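Local coordinates for Lin1944 protein (Listeria innocua, PDB 3D7L) that is of unknown function but belongs to the short-chain dehydrogenase/reductase family and so probably has oxidoreductase activity, at residues G37-D42 with Y53-K58. Numbering follows the deposited sequence.
Sequences GDVTVD and YEQVGK
At the edge of the Rossmann-type sheet of this short-chain dehydrogenase/reductase family member, Val39 of the short outermost strand 39-40 packs against Gln55 and Val56 in the last turn of helix 46-56. The strand leads into that helix, which folds back over it, and the backbones come closest at Val39 and Gln55, 7.5 Å between their CA atoms. Val39 points its CB at the helix and splits its two methyls between the partners. With CG1 anti to the backbone N (chi1 -170°), that methyl lies alongside the Gln55 side chain, 4.0 Å from Gln55 CB. The Gln55 chain is extended beyond CG and runs past the valine in the opposite direction, which carries the NE2 end of its amide to the same methyl; the modelled 3.0 Å from Val39 CG1 to Gln55 NE2 is too short for comfort, so the exact placing of the amide is doubtful. The other methyl, Val39 CG2, meets Val56 CG2 at 3.9 Å, an ordinary apolar contact on the buried side of the helix. Just beyond, the helix ends: Gly57 N still donates a hydrogen bond to Tyr53 O (3.1 Å), but Gly57 itself turns to positive phi. Val39 also touches Met52 one turn earlier and is joined to Thr31 of strand 28-33 by backbone hydrogen bonding, while Val56 reaches inward to Ile30 on that strand and Leu7 on strand 5-9, seating the end of the helix across three neighbouring strands.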
# COMPACT_ATOMS: atom_id res chain seq x y z
N GLY D 37 25.49 6.97 10.31
CA GLY D 37 24.68 7.62 11.33
C GLY D 37 25.14 7.50 12.78
O GLY D 37 25.91 6.61 13.13
N ASP D 38 24.64 8.41 13.62
CA ASP D 38 24.78 8.31 15.09
C ASP D 38 24.31 6.93 15.60
O ASP D 38 24.85 6.39 16.54
CB ASP D 38 23.96 9.40 15.79
CG ASP D 38 24.40 10.82 15.42
OD1 ASP D 38 25.63 11.07 15.42
OD2 ASP D 38 23.53 11.67 15.11
N VAL D 39 23.26 6.38 15.00
CA VAL D 39 22.81 5.04 15.35
C VAL D 39 22.58 4.36 14.02
O VAL D 39 22.28 5.05 13.03
CB VAL D 39 21.53 5.07 16.25
CG1 VAL D 39 21.22 3.71 16.81
CG2 VAL D 39 21.74 6.00 17.46
N THR D 40 22.75 3.05 13.95
CA THR D 40 22.46 2.35 12.69
C THR D 40 21.24 1.44 12.83
O THR D 40 20.85 1.08 13.93
CB THR D 40 23.67 1.57 12.10
OG1 THR D 40 24.13 0.57 13.03
CG2 THR D 40 24.82 2.52 11.77
N VAL D 41 20.65 1.09 11.69
CA VAL D 41 19.41 0.31 11.63
C VAL D 41 19.29 -0.37 10.26
O VAL D 41 19.61 0.23 9.23
CB VAL D 41 18.14 1.19 12.00
CG1 VAL D 41 17.88 2.30 10.98
CG2 VAL D 41 16.88 0.31 12.20
N ASP D 42 18.94 -1.65 10.27
CA ASP D 42 18.45 -2.35 9.09
C ASP D 42 16.93 -2.40 9.24
O ASP D 42 16.42 -3.18 10.07
CB ASP D 42 19.02 -3.77 9.00
CG ASP D 42 18.50 -4.54 7.79
OD1 ASP D 42 17.56 -4.05 7.13
OD2 ASP D 42 19.03 -5.63 7.50
N TYR D 53 15.84 1.77 18.59
CA TYR D 53 14.99 2.54 19.50
C TYR D 53 15.41 2.47 20.98
O TYR D 53 15.22 3.45 21.72
CB TYR D 53 13.51 2.16 19.32
CG TYR D 53 12.83 2.77 18.11
CD1 TYR D 53 12.94 4.14 17.81
CD2 TYR D 53 12.06 1.97 17.25
CE1 TYR D 53 12.31 4.69 16.68
CE2 TYR D 53 11.43 2.51 16.13
CZ TYR D 53 11.55 3.87 15.86
OH TYR D 53 10.91 4.38 14.74
N GLU D 54 15.95 1.32 21.42
CA GLU D 54 16.55 1.20 22.76
C GLU D 54 17.76 2.12 22.89
O GLU D 54 17.91 2.83 23.88
CB GLU D 54 17.02 -0.23 23.07
CG GLU D 54 15.95 -1.31 23.08
CD GLU D 54 16.55 -2.74 23.15
OE1 GLU D 54 16.01 -3.68 22.49
OE2 GLU D 54 17.58 -2.91 23.84
N GLN D 55 18.63 2.09 21.88
CA GLN D 55 19.78 2.97 21.84
C GLN D 55 19.37 4.45 21.92
O GLN D 55 19.90 5.19 22.72
CB GLN D 55 20.66 2.69 20.60
CG GLN D 55 21.61 1.48 20.77
CD GLN D 55 22.41 1.10 19.48
OE1 GLN D 55 23.59 0.72 19.57
NE2 GLN D 55 21.77 1.17 18.32
N VAL D 56 18.39 4.84 21.09
CA VAL D 56 17.99 6.25 20.94
C VAL D 56 17.28 6.87 22.15
O VAL D 56 17.46 8.05 22.42
CB VAL D 56 17.12 6.45 19.67
CG1 VAL D 56 16.58 7.86 19.62
CG2 VAL D 56 17.92 6.18 18.42
N GLY D 57 16.47 6.08 22.87
CA GLY D 57 15.61 6.62 23.94
C GLY D 57 14.46 7.50 23.42
O GLY D 57 14.03 7.37 22.26
N LYS D 58 13.97 8.40 24.26
CA LYS D 58 12.82 9.24 23.91
C LYS D 58 13.19 10.38 22.97
O LYS D 58 14.18 11.07 23.19
CB LYS D 58 12.13 9.80 25.17
CG LYS D 58 11.21 8.81 25.89
CD LYS D 58 9.84 8.78 25.22
CE LYS D 58 8.79 8.03 26.04
NZ LYS D 58 7.41 8.15 25.45